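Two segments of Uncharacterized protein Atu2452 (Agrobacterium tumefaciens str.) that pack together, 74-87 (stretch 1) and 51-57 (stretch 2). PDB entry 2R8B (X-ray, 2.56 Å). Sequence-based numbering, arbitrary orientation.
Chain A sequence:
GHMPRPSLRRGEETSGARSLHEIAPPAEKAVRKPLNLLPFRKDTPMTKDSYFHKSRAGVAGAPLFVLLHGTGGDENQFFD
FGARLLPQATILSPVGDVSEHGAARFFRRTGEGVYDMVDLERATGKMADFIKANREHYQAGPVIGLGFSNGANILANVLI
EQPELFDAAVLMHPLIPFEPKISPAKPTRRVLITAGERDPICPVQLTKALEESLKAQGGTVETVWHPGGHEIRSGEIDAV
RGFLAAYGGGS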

# COMPACT_ATOMS: atom_id res chain seq x y z
N ASP A 74 -8.28 7.44 -7.83
CA ASP A 74 -9.43 6.55 -7.62
C ASP A 74 -9.12 5.09 -8.02
O ASP A 74 -7.94 4.73 -8.13
CB ASP A 74 -10.69 7.09 -8.34
CG ASP A 74 -10.71 6.78 -9.84
OD1 ASP A 74 -11.43 7.48 -10.58
OD2 ASP A 74 -10.04 5.83 -10.30
N GLU A 75 -10.17 4.29 -8.26
CA GLU A 75 -10.03 2.85 -8.53
C GLU A 75 -9.39 2.52 -9.88
O GLU A 75 -8.87 1.42 -10.07
CB GLU A 75 -11.36 2.11 -8.45
CG GLU A 75 -12.43 2.87 -7.76
CD GLU A 75 -13.20 3.72 -8.71
OE1 GLU A 75 -13.52 3.24 -9.81
OE2 GLU A 75 -13.49 4.87 -8.35
N ASN A 76 -9.44 3.46 -10.81
CA ASN A 76 -8.78 3.24 -12.10
C ASN A 76 -7.34 3.69 -12.20
O ASN A 76 -6.66 3.26 -13.15
CB ASN A 76 -9.56 3.83 -13.26
CG ASN A 76 -10.83 3.11 -13.49
OD1 ASN A 76 -10.83 1.92 -13.82
ND2 ASN A 76 -11.93 3.81 -13.30
N GLN A 77 -6.88 4.54 -11.28
CA GLN A 77 -5.47 4.91 -11.24
C GLN A 77 -4.59 3.69 -11.43
O GLN A 77 -3.90 3.57 -12.46
CB GLN A 77 -5.09 5.60 -9.93
CG GLN A 77 -5.19 7.11 -9.99
CD GLN A 77 -4.04 7.81 -9.26
OE1 GLN A 77 -3.54 7.35 -8.21
NE2 GLN A 77 -3.63 8.93 -9.83
N PHE A 78 -4.66 2.76 -10.48
CA PHE A 78 -3.72 1.66 -10.48
C PHE A 78 -4.14 0.29 -11.04
O PHE A 78 -3.29 -0.61 -11.13
CB PHE A 78 -3.10 1.53 -9.10
CG PHE A 78 -2.09 2.58 -8.83
CD1 PHE A 78 -0.78 2.41 -9.24
CD2 PHE A 78 -2.44 3.77 -8.18
CE1 PHE A 78 0.18 3.39 -8.98
CE2 PHE A 78 -1.49 4.77 -7.92
CZ PHE A 78 -0.18 4.57 -8.33
N PHE A 79 -5.41 0.14 -11.42
CA PHE A 79 -5.95 -1.13 -11.88
C PHE A 79 -5.15 -1.78 -13.01
O PHE A 79 -4.63 -2.87 -12.80
CB PHE A 79 -7.44 -1.02 -12.25
CG PHE A 79 -8.15 -2.36 -12.42
CD1 PHE A 79 -8.43 -3.16 -11.32
CD2 PHE A 79 -8.57 -2.79 -13.69
CE1 PHE A 79 -9.08 -4.35 -11.45
CE2 PHE A 79 -9.26 -3.98 -13.85
CZ PHE A 79 -9.52 -4.78 -12.72
N ASP A 80 -5.05 -1.16 -14.19
CA ASP A 80 -4.45 -1.93 -15.30
C ASP A 80 -2.97 -1.95 -15.12
O ASP A 80 -2.30 -2.89 -15.56
CB ASP A 80 -4.84 -1.43 -16.69
CG ASP A 80 -6.11 -0.65 -16.67
OD1 ASP A 80 -6.98 -0.89 -17.53
OD2 ASP A 80 -6.23 0.21 -15.75
N PHE A 81 -2.45 -0.93 -14.45
CA PHE A 81 -1.05 -0.92 -14.11
C PHE A 81 -0.61 -2.23 -13.45
O PHE A 81 0.37 -2.86 -13.88
CB PHE A 81 -0.74 0.23 -13.18
CG PHE A 81 0.68 0.29 -12.81
CD1 PHE A 81 1.66 0.50 -13.79
CD2 PHE A 81 1.09 0.12 -11.49
CE1 PHE A 81 3.01 0.58 -13.45
CE2 PHE A 81 2.45 0.21 -11.15
CZ PHE A 81 3.41 0.42 -12.13
N GLY A 82 -1.35 -2.63 -12.42
CA GLY A 82 -1.20 -3.92 -11.76
C GLY A 82 -1.85 -5.15 -12.43
O GLY A 82 -1.61 -6.27 -12.03
N ALA A 83 -2.69 -4.97 -13.44
CA ALA A 83 -3.14 -6.15 -14.19
C ALA A 83 -1.99 -6.61 -15.07
O ALA A 83 -1.67 -7.82 -15.15
CB ALA A 83 -4.40 -5.84 -15.03
N ARG A 84 -1.39 -5.61 -15.72
CA ARG A 84 -0.17 -5.71 -16.51
C ARG A 84 0.95 -6.28 -15.63
O ARG A 84 1.75 -7.07 -16.10
CB ARG A 84 0.22 -4.31 -17.00
CG ARG A 84 0.55 -4.10 -18.51
CD ARG A 84 1.52 -2.85 -18.70
NE ARG A 84 0.91 -1.54 -18.41
CZ ARG A 84 1.06 -0.85 -17.27
NH1 ARG A 84 1.82 -1.32 -16.28
NH2 ARG A 84 0.44 0.32 -17.12
N LEU A 85 1.01 -5.92 -14.36
CA LEU A 85 2.13 -6.40 -13.57
C LEU A 85 2.08 -7.87 -13.16
O LEU A 85 3.09 -8.54 -13.15
CB LEU A 85 2.34 -5.55 -12.33
CG LEU A 85 3.24 -4.37 -12.63
CD1 LEU A 85 3.14 -3.33 -11.53
CD2 LEU A 85 4.65 -4.89 -12.81
N LEU A 86 0.91 -8.35 -12.74
CA LEU A 86 0.81 -9.73 -12.29
C LEU A 86 -0.31 -10.37 -13.09
O LEU A 86 -1.50 -10.35 -12.72
CB LEU A 86 0.67 -9.83 -10.77
CG LEU A 86 2.01 -9.59 -10.04
CD1 LEU A 86 1.81 -9.26 -8.58
CD2 LEU A 86 2.99 -10.75 -10.21
N PRO A 87 0.09 -10.93 -14.22
CA PRO A 87 -0.80 -11.15 -15.33
C PRO A 87 -1.97 -11.98 -14.85
O PRO A 87 -3.03 -11.99 -15.49
CB PRO A 87 0.07 -11.96 -16.30
CG PRO A 87 1.50 -11.63 -15.92
CD PRO A 87 1.45 -11.46 -14.44
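Stretch 2, residues 51-57: YFHKSRA

Stretch 2 lies along stretch 1 as an extended strand that runs to Arg-56, nearly parallel to the weakly bonded, kinked helix of about 75-85. The N-to-C directions of the two axes differ by 13°, and the axes come within 8.5 Å of each other. The register follows from this alignment: the CA of Glu-75 is 5.9 Å from the CA of His-53, and further along the CA of Ala-83 is 8.0 Å from the CA of Arg-56. The strand's alternation sorts its side chains, with Lys-54 and Arg-56 directed toward the helix and His-53 and Ser-55 away from it.

Three residues cover most of the surface: Arg-56, Lys-54 and Phe-79. Phe-79, chi1 in t, is the hydrophobic centre. Lys-54 CB sits over one face of its ring, 3.6 Å from Phe-79 CD1 and 4.0 Å from the ring centroid, a CH-pi contact made by the aliphatic base of a charged side chain. The ring tip reaches the strand backbone, Phe-79 CZ to Ser-55 C at 3.6 Å, and also meets Arg-56 CB, 3.5 Å from CZ. One helix turn earlier, Glu-75 packs its CB 3.9 Å from Lys-54 N, while its OE1 lies at the edge of the Phe-52 ring, 4.0 Å from CE2.

Arg-56 supplies the polar end of the contact. Beyond its CB, the side chain extends to the chain leaving the helix, where carbonyls are available as acceptors. Arg-56 NH1 donates to Pro-87 O at 2.9 Å, and NH2 adds weak bonds to Pro-87 O at 3.1 Å and Leu-86 O at 3.2 Å. The design rule is that alternate strand positions set Lys-54 and Arg-56 with carbon against the Phe-79 ring, and Arg-56 alone of the two goes on to place its guanidinium at backbone oxygens.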

# COMPACT_ATOMS: atom_id res chain seq x y z
N TYR A 51 -15.43 -1.52 0.45
CA TYR A 51 -15.10 -0.36 -0.35
C TYR A 51 -15.69 -0.62 -1.71
O TYR A 51 -15.79 -1.79 -2.15
CB TYR A 51 -13.58 -0.20 -0.52
CG TYR A 51 -12.78 0.12 0.74
CD1 TYR A 51 -12.62 1.44 1.19
CD2 TYR A 51 -12.15 -0.90 1.46
CE1 TYR A 51 -11.87 1.72 2.33
CE2 TYR A 51 -11.42 -0.63 2.59
CZ TYR A 51 -11.27 0.68 3.03
OH TYR A 51 -10.54 0.91 4.17
N PHE A 52 -16.09 0.46 -2.36
CA PHE A 52 -16.33 0.44 -3.78
C PHE A 52 -15.00 0.17 -4.45
O PHE A 52 -14.00 0.72 -4.06
CB PHE A 52 -16.87 1.79 -4.26
CG PHE A 52 -17.33 1.76 -5.69
CD1 PHE A 52 -18.60 1.23 -6.01
CD2 PHE A 52 -16.47 2.19 -6.72
CE1 PHE A 52 -19.02 1.16 -7.34
CE2 PHE A 52 -16.90 2.13 -8.06
CZ PHE A 52 -18.18 1.61 -8.37
N HIS A 53 -14.97 -0.68 -5.45
CA HIS A 53 -13.66 -1.01 -6.02
C HIS A 53 -13.77 -1.61 -7.41
O HIS A 53 -14.82 -2.13 -7.77
CB HIS A 53 -12.91 -1.97 -5.08
CG HIS A 53 -13.57 -3.30 -4.89
ND1 HIS A 53 -14.59 -3.50 -3.98
CD2 HIS A 53 -13.34 -4.51 -5.46
CE1 HIS A 53 -14.96 -4.77 -4.02
NE2 HIS A 53 -14.22 -5.40 -4.90
N LYS A 54 -12.70 -1.53 -8.19
CA LYS A 54 -12.58 -2.42 -9.34
C LYS A 54 -12.04 -3.81 -8.90
O LYS A 54 -11.29 -3.91 -7.90
CB LYS A 54 -11.67 -1.81 -10.40
CG LYS A 54 -12.35 -0.82 -11.31
CD LYS A 54 -12.14 -1.15 -12.81
CE LYS A 54 -12.85 -0.14 -13.71
NZ LYS A 54 -14.29 -0.47 -13.85
N SER A 55 -12.40 -4.87 -9.64
CA SER A 55 -11.78 -6.19 -9.44
C SER A 55 -11.57 -7.00 -10.72
O SER A 55 -12.36 -6.91 -11.66
CB SER A 55 -12.55 -7.03 -8.42
OG SER A 55 -13.93 -7.05 -8.74
N ARG A 56 -10.51 -7.81 -10.74
CA ARG A 56 -10.28 -8.75 -11.85
C ARG A 56 -9.93 -10.09 -11.21
O ARG A 56 -8.86 -10.24 -10.62
CB ARG A 56 -9.13 -8.23 -12.73
CG ARG A 56 -9.08 -8.77 -14.12
CD ARG A 56 -8.04 -9.86 -14.29
NE ARG A 56 -6.67 -9.38 -14.13
CZ ARG A 56 -5.59 -10.15 -14.26
NH1 ARG A 56 -5.74 -11.45 -14.59
NH2 ARG A 56 -4.36 -9.63 -14.06
N ALA A 57 -10.88 -11.02 -11.27
CA ALA A 57 -10.74 -12.36 -10.69
C ALA A 57 -9.52 -13.07 -11.27
O ALA A 57 -9.39 -13.21 -12.48
CB ALA A 57 -12.00 -13.21 -10.92